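Local coordinates for mandalate racemase/muconate lactonizing enzyme (Unidentified, PDB 4E4U), which is a putative mandelate racemase/muconate lactonizing enzyme of the enolase superfamily, probably acting on a carboxylate substrate through abstraction of an alpha proton, at residues His177-Ser180 with Leu181-Asp185; Ile351-Asp355 with Gly356-Pro360. One frame throughout, in Å; residues are numbered along the deposited sequence.

Contact 1: His177-Ser180 with Leu181-Asp185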
ATOM      1  N   HIS A 177       2.962 -28.298   6.416  1.00 11.59           N
ATOM      2  CA  HIS A 177       1.753 -29.009   6.809  1.00 11.13           C
ATOM      3  C   HIS A 177       1.186 -28.390   8.092  1.00 10.25           C
ATOM      4  O   HIS A 177       1.716 -27.401   8.610  1.00 11.54           O
ATOM      5  CB  HIS A 177       2.017 -30.512   6.950  1.00 12.45           C
ATOM      6  CG  HIS A 177       3.131 -30.842   7.893  1.00 13.18           C
ATOM      7  ND1 HIS A 177       4.375 -31.243   7.462  1.00 13.48           N
ATOM      8  CD2 HIS A 177       3.189 -30.807   9.244  1.00 13.92           C
ATOM      9  CE1 HIS A 177       5.151 -31.461   8.511  1.00 13.47           C
ATOM     10  NE2 HIS A 177       4.454 -31.201   9.604  1.00 14.02           N
ATOM     11  N   GLN A 178       0.097 -28.957   8.591  1.00 10.32           N
ATOM     12  CA  GLN A 178      -0.598 -28.405   9.752  1.00 10.78           C
ATOM     13  C   GLN A 178      -0.363 -29.322  10.952  1.00 10.78           C
ATOM     14  O   GLN A 178      -0.871 -30.447  10.987  1.00 12.41           O
ATOM     15  CB  GLN A 178      -2.093 -28.268   9.435  1.00 11.34           C
ATOM     16  CG  GLN A 178      -2.944 -27.649  10.543  1.00 11.15           C
ATOM     17  CD  GLN A 178      -2.942 -26.118  10.574  1.00 10.59           C
ATOM     18  OE1 GLN A 178      -2.933 -25.522  11.654  1.00 11.08           O
ATOM     19  NE2 GLN A 178      -3.007 -25.480   9.404  1.00 11.19           N
ATOM     20  N   LEU A 179       0.416 -28.854  11.927  1.00 10.55           N
ATOM     21  CA  LEU A 179       0.764 -29.687  13.081  1.00 11.36           C
ATOM     22  C   LEU A 179      -0.470 -30.139  13.847  1.00 11.37           C
ATOM     23  O   LEU A 179      -1.403 -29.367  14.058  1.00 12.32           O
ATOM     24  CB  LEU A 179       1.672 -28.934  14.053  1.00 11.89           C
ATOM     25  CG  LEU A 179       2.994 -28.414  13.502  1.00 12.82           C
ATOM     26  CD1 LEU A 179       3.770 -27.716  14.613  1.00 13.55           C
ATOM     27  CD2 LEU A 179       3.815 -29.537  12.886  1.00 14.45           C
ATOM     28  N   SER A 180      -0.456 -31.393  14.284  1.00 11.79           N
ATOM     29  CA  SER A 180      -1.540 -31.931  15.101  1.00 12.32           C
ATOM     30  C   SER A 180      -1.549 -31.302  16.490  1.00 12.41           C
ATOM     31  O   SER A 180      -0.550 -30.743  16.940  1.00 12.40           O
ATOM     32  CB  SER A 180      -1.367 -33.437  15.268  1.00 12.63           C
ATOM     33  OG  SER A 180      -0.294 -33.698  16.157  1.00 13.71           O
ATOM     34  N   LEU A 181      -2.677 -31.424  17.181  1.00 12.20           N
ATOM     35  CA  LEU A 181      -2.770 -30.964  18.565  1.00 12.56           C
ATOM     36  C   LEU A 181      -1.738 -31.637  19.466  1.00 13.38           C
ATOM     37  O   LEU A 181      -1.163 -30.990  20.336  1.00 13.78           O
ATOM     38  CB  LEU A 181      -4.168 -31.212  19.126  1.00 13.07           C
ATOM     39  CG  LEU A 181      -5.253 -30.326  18.522  1.00 13.17           C
ATOM     40  CD1 LEU A 181      -6.614 -30.899  18.874  1.00 14.26           C
ATOM     41  CD2 LEU A 181      -5.121 -28.888  19.012  1.00 14.49           C
ATOM     42  N   GLU A 182      -1.508 -32.933  19.279  1.00 13.37           N
ATOM     43  CA  GLU A 182      -0.522 -33.616  20.109  1.00 14.81           C
ATOM     44  C   GLU A 182       0.885 -33.055  19.896  1.00 13.55           C
ATOM     45  O   GLU A 182       1.661 -32.926  20.848  1.00 14.48           O
ATOM     46  CB  GLU A 182      -0.561 -35.119  19.871  1.00 17.70           C
ATOM     47  CG  GLU A 182      -1.780 -35.755  20.502  1.00 22.11           C
ATOM     48  CD  GLU A 182      -1.843 -37.245  20.286  1.00 27.77           C
ATOM     49  OE1 GLU A 182      -1.588 -37.697  19.147  1.00 30.45           O
ATOM     50  OE2 GLU A 182      -2.153 -37.958  21.260  1.00 30.33           O
ATOM     51  N   VAL A 183       1.217 -32.702  18.658  1.00 13.16           N
ATOM     52  CA  VAL A 183       2.524 -32.111  18.399  1.00 12.98           C
ATOM     53  C   VAL A 183       2.586 -30.686  18.957  1.00 12.49           C
ATOM     54  O   VAL A 183       3.584 -30.308  19.570  1.00 12.56           O
ATOM     55  CB  VAL A 183       2.899 -32.177  16.908  1.00 13.43           C
ATOM     56  CG1 VAL A 183       4.149 -31.358  16.617  1.00 14.55           C
ATOM     57  CG2 VAL A 183       3.103 -33.632  16.494  1.00 15.09           C
ATOM     58  N   LEU A 184       1.515 -29.909  18.786  1.00 12.41           N
ATOM     59  CA  LEU A 184       1.467 -28.572  19.379  1.00 12.53           C
ATOM     60  C   LEU A 184       1.645 -28.655  20.895  1.00 12.82           C
ATOM     61  O   LEU A 184       2.392 -27.872  21.481  1.00 13.21           O
ATOM     62  CB  LEU A 184       0.159 -27.858  19.035  1.00 12.53           C
ATOM     63  CG  LEU A 184      -0.057 -27.490  17.561  1.00 12.69           C
ATOM     64  CD1 LEU A 184      -1.493 -27.050  17.314  1.00 13.17           C
ATOM     65  CD2 LEU A 184       0.909 -26.385  17.143  1.00 13.73           C
ATOM     66  N   ASP A 185       0.966 -29.613  21.526  1.00 13.10           N
ATOM     67  CA  ASP A 185       1.100 -29.815  22.965  1.00 13.86           C
ATOM     68  C   ASP A 185       2.545 -30.129  23.348  1.00 13.72           C
ATOM     69  O   ASP A 185       3.058 -29.627  24.349  1.00 14.22           O
ATOM     70  CB  ASP A 185       0.224 -30.984  23.434  1.00 15.11           C
ATOM     71  CG  ASP A 185      -1.257 -30.646  23.486  1.00 16.90           C
ATOM     72  OD1 ASP A 185      -1.627 -29.458  23.392  1.00 17.35           O
ATOM     73  OD2 ASP A 185      -2.059 -31.591  23.649  1.00 19.07           O
TER

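Contact 2: Ile351-Asp355 with Gly356-Pro360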
ATOM      1  N   ILE A 351      38.838 -24.471  17.404  1.00 19.01           N
ATOM      2  CA  ILE A 351      38.101 -23.274  17.781  1.00 19.00           C
ATOM      3  C   ILE A 351      37.999 -23.225  19.298  1.00 18.49           C
ATOM      4  O   ILE A 351      37.726 -24.241  19.943  1.00 20.03           O
ATOM      5  CB  ILE A 351      36.705 -23.300  17.161  1.00 20.22           C
ATOM      6  CG1 ILE A 351      36.831 -23.275  15.638  1.00 21.73           C
ATOM      7  CG2 ILE A 351      35.865 -22.129  17.660  1.00 20.25           C
ATOM      8  CD1 ILE A 351      35.556 -23.591  14.918  1.00 22.97           C
ATOM      9  N   ARG A 352      38.236 -22.045  19.859  1.00 17.59           N
ATOM     10  CA  ARG A 352      38.248 -21.860  21.303  1.00 18.21           C
ATOM     11  C   ARG A 352      36.888 -21.414  21.842  1.00 16.77           C
ATOM     12  O   ARG A 352      36.295 -20.444  21.355  1.00 17.03           O
ATOM     13  CB  ARG A 352      39.316 -20.835  21.677  1.00 21.25           C
ATOM     14  CG  ARG A 352      39.520 -20.660  23.164  1.00 25.15           C
ATOM     15  CD  ARG A 352      40.623 -19.656  23.434  1.00 29.55           C
ATOM     16  NE  ARG A 352      40.807 -19.435  24.863  1.00 33.00           N
ATOM     17  CZ  ARG A 352      41.890 -19.798  25.542  1.00 35.79           C
ATOM     18  NH1 ARG A 352      42.900 -20.395  24.926  1.00 37.21           N
ATOM     19  NH2 ARG A 352      41.959 -19.559  26.841  1.00 36.79           N
ATOM     20  N   TRP A 353      36.408 -22.127  22.856  1.00 16.52           N
ATOM     21  CA  TRP A 353      35.107 -21.875  23.462  1.00 15.85           C
ATOM     22  C   TRP A 353      35.295 -21.835  24.971  1.00 15.26           C
ATOM     23  O   TRP A 353      35.912 -22.733  25.548  1.00 15.86           O
ATOM     24  CB  TRP A 353      34.134 -22.999  23.088  1.00 15.89           C
ATOM     25  CG  TRP A 353      32.700 -22.762  23.487  1.00 15.50           C
ATOM     26  CD1 TRP A 353      31.701 -22.271  22.695  1.00 15.22           C
ATOM     27  CD2 TRP A 353      32.099 -23.017  24.768  1.00 16.06           C
ATOM     28  NE1 TRP A 353      30.527 -22.204  23.403  1.00 15.99           N
ATOM     29  CE2 TRP A 353      30.746 -22.656  24.675  1.00 16.71           C
ATOM     30  CE3 TRP A 353      32.586 -23.516  25.981  1.00 17.01           C
ATOM     31  CZ2 TRP A 353      29.866 -22.774  25.751  1.00 17.51           C
ATOM     32  CZ3 TRP A 353      31.709 -23.634  27.048  1.00 17.03           C
ATOM     33  CH2 TRP A 353      30.364 -23.269  26.924  1.00 17.15           C
ATOM     34  N   GLU A 354      34.777 -20.790  25.609  1.00 16.22           N
ATOM     35  CA  GLU A 354      34.884 -20.641  27.059  1.00 17.58           C
ATOM     36  C   GLU A 354      33.649 -19.992  27.646  1.00 16.51           C
ATOM     37  O   GLU A 354      33.258 -18.906  27.213  1.00 16.69           O
ATOM     38  CB  GLU A 354      36.072 -19.752  27.424  1.00 21.31           C
ATOM     39  CG  GLU A 354      37.421 -20.288  27.069  1.00 25.47           C
ATOM     40  CD  GLU A 354      38.539 -19.404  27.580  1.00 28.99           C
ATOM     41  OE1 GLU A 354      39.706 -19.784  27.399  1.00 30.49           O
ATOM     42  OE2 GLU A 354      38.250 -18.331  28.153  1.00 30.80           O
ATOM     43  N   ASP A 355      33.050 -20.652  28.635  1.00 16.45           N
ATOM     44  CA  ASP A 355      31.981 -20.068  29.442  1.00 17.44           C
ATOM     45  C   ASP A 355      30.869 -19.433  28.602  1.00 16.53           C
ATOM     46  O   ASP A 355      30.393 -18.340  28.916  1.00 18.31           O
ATOM     47  CB  ASP A 355      32.562 -19.034  30.414  1.00 20.45           C
ATOM     48  CG  ASP A 355      31.635 -18.740  31.582  1.00 23.74           C
ATOM     49  OD1 ASP A 355      30.731 -19.557  31.839  1.00 23.38           O
ATOM     50  OD2 ASP A 355      31.835 -17.708  32.257  1.00 27.62           O
ATOM     51  N   GLY A 356      30.463 -20.106  27.528  1.00 15.44           N
ATOM     52  CA  GLY A 356      29.362 -19.621  26.716  1.00 15.73           C
ATOM     53  C   GLY A 356      29.755 -18.817  25.495  1.00 14.47           C
ATOM     54  O   GLY A 356      28.890 -18.468  24.694  1.00 15.87           O
ATOM     55  N   TYR A 357      31.045 -18.527  25.343  1.00 14.51           N
ATOM     56  CA  TYR A 357      31.497 -17.668  24.256  1.00 14.12           C
ATOM     57  C   TYR A 357      32.560 -18.310  23.388  1.00 13.82           C
ATOM     58  O   TYR A 357      33.383 -19.081  23.866  1.00 15.08           O
ATOM     59  CB  TYR A 357      32.070 -16.357  24.796  1.00 15.66           C
ATOM     60  CG  TYR A 357      31.152 -15.595  25.708  1.00 18.58           C
ATOM     61  CD1 TYR A 357      31.145 -15.853  27.073  1.00 21.97           C
ATOM     62  CD2 TYR A 357      30.310 -14.602  25.217  1.00 19.75           C
ATOM     63  CE1 TYR A 357      30.321 -15.161  27.927  1.00 24.19           C
ATOM     64  CE2 TYR A 357      29.470 -13.895  26.073  1.00 22.59           C
ATOM     65  CZ  TYR A 357      29.486 -14.184  27.430  1.00 25.16           C
ATOM     66  OH  TYR A 357      28.676 -13.505  28.313  1.00 27.66           O
ATOM     67  N   ILE A 358      32.539 -17.967  22.107  1.00 13.44           N
ATOM     68  CA  ILE A 358      33.634 -18.298  21.217  1.00 13.74           C
ATOM     69  C   ILE A 358      34.681 -17.194  21.306  1.00 14.54           C
ATOM     70  O   ILE A 358      34.336 -16.006  21.285  1.00 15.55           O
ATOM     71  CB  ILE A 358      33.140 -18.427  19.771  1.00 14.56           C
ATOM     72  CG1 ILE A 358      32.172 -19.601  19.666  1.00 15.16           C
ATOM     73  CG2 ILE A 358      34.315 -18.593  18.811  1.00 15.81           C
ATOM     74  CD1 ILE A 358      31.307 -19.576  18.414  1.00 15.97           C
ATOM     75  N   ILE A 359      35.950 -17.579  21.408  1.00 15.28           N
ATOM     76  CA  ILE A 359      37.042 -16.616  21.439  1.00 16.66           C
ATOM     77  C   ILE A 359      37.719 -16.599  20.075  1.00 16.39           C
ATOM     78  O   ILE A 359      38.382 -17.564  19.712  1.00 17.55           O
ATOM     79  CB  ILE A 359      38.094 -17.008  22.495  1.00 18.88           C
ATOM     80  CG1 ILE A 359      37.422 -17.299  23.842  1.00 21.15           C
ATOM     81  CG2 ILE A 359      39.178 -15.934  22.596  1.00 20.66           C
ATOM     82  CD1 ILE A 359      36.611 -16.147  24.391  1.00 22.78           C
ATOM     83  N   PRO A 360      37.545 -15.512  19.304  1.00 15.77           N
ATOM     84  CA  PRO A 360      38.109 -15.479  17.945  1.00 16.10           C
ATOM     85  C   PRO A 360      39.626 -15.609  17.911  1.00 17.47           C
ATOM     86  O   PRO A 360      40.326 -15.095  18.786  1.00 18.03           O
ATOM     87  CB  PRO A 360      37.706 -14.094  17.429  1.00 16.04           C
ATOM     88  CG  PRO A 360      36.487 -13.737  18.229  1.00 16.73           C
ATOM     89  CD  PRO A 360      36.743 -14.313  19.594  1.00 16.00           C
TER
HETATM   90  O   HOH W   1      38.529 -19.720  18.078  1.00 23.06           O

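Contact 1: His177-Ser180 with Leu181-Asp185
S180 is the N-cap of helix 181-198, where its side chain and that of L179 meet the first helical turn. The S180 side chain turns back over the helix start: with chi1 at 73°, OG sits between the backbone N and the carbonyl carbon and faces the amides of the first turn. There S180 OG accepts from V183 N at 3.1 Å, and the N-H...O angle of 159° makes the bond fairly straight. The backbone of the same residue contributes too, since S180 O takes L184 N at 2.9 Å as the opening i to i+4 bond of the helix. One serine therefore answers two amides at the helix start, one with its hydroxyl and one with its carbonyl.

Apolar groups lie beside these bonds. L179, just before the cap, reaches past it and lays CD1 4.0 Å from L184 CD2, while L179 CD2 lies 4.2 Å from V183 CG1, the side chains of L179 and V183 crossing at about a right angle. V183 has CG1 anti to the backbone N (chi1 171°), which sends that methyl toward L179 and leaves V183 CG2 3.4 Å from S180 OG. L184 CG packs against S180 O at 3.3 Å, next to the bond its own amide makes.

The charged ends have partners beyond these two segments. E182 forms a salt bridge with K201 of the second subunit, while D185 OD1 forms one with R223 of its own chain and D185 OD2 a hydrogen bond with S200 of the second subunit. Serine N-cap plus an apolar pair formed by the residue before the cap and the fourth residue of the helix, here L179 and L184, is the hydrophobic staple of a capped helix N-terminus.

Contact 2: Ile351-Asp355 with Gly356-Pro360
E354 and Y357 bond in both directions across two short antiparallel strands: E354 N to Y357 O at 2.8 Å, and Y357 N to E354 O at 2.9 Å. Further from the turn, I359 N donates to R352 O at 2.9 Å, and alongside this single bond a water accepts from R352 N and donates to I359 O. W353 and I358 form the non-hydrogen-bonded pair between.

The motif is a beta hairpin with a two-residue type I' turn, D355 and G356 at its tip. Both have positive phi (50° and 96°), as the two central residues of a type I' turn do. Strand 357-359 pairs antiparallel with strand 125-130, which hangs the hairpin on the barrel sheet.

Among aromatic contacts, W353 has CG anti to its own N (chi1 -172°), and the indole folds over the turn with G356 N 3.2 Å from W353 CH2, above one face near the rim. Its NE1 bonds S127. The Y357 ring meets E354 O in plane at its edge, while its OH bonds D396 of the third subunit.

Apolar packing completes the contact: the extended R352 chain runs side by side with I359, R352 CD 3.8 Å from I359 CB; beside the strands, I351 CG2 meets I358 CG2 at 4.0 Å.

How the contacts relate
Contacts 1 and 2 lie in the same enolase C-terminal domain-like region but do not meet; their centres are about 37 Å apart, and the two contacts share no helix or strand. Contact 1 is mostly buried and starts a helix, using a side-chain hydroxyl and leucine packing. Contact 2 is partly buried, with exposed residues at R352 and D355, and relies on cross-strand backbone bonds, a bridging water and aromatic cover. Each reaches another chain, contact 1 the second subunit and contact 2 the third. The C-terminal tail touches both: V395 and V397 pack on H177 and S180 within the chain, while D396 and K398 of the third subunit bond Y357 and D355.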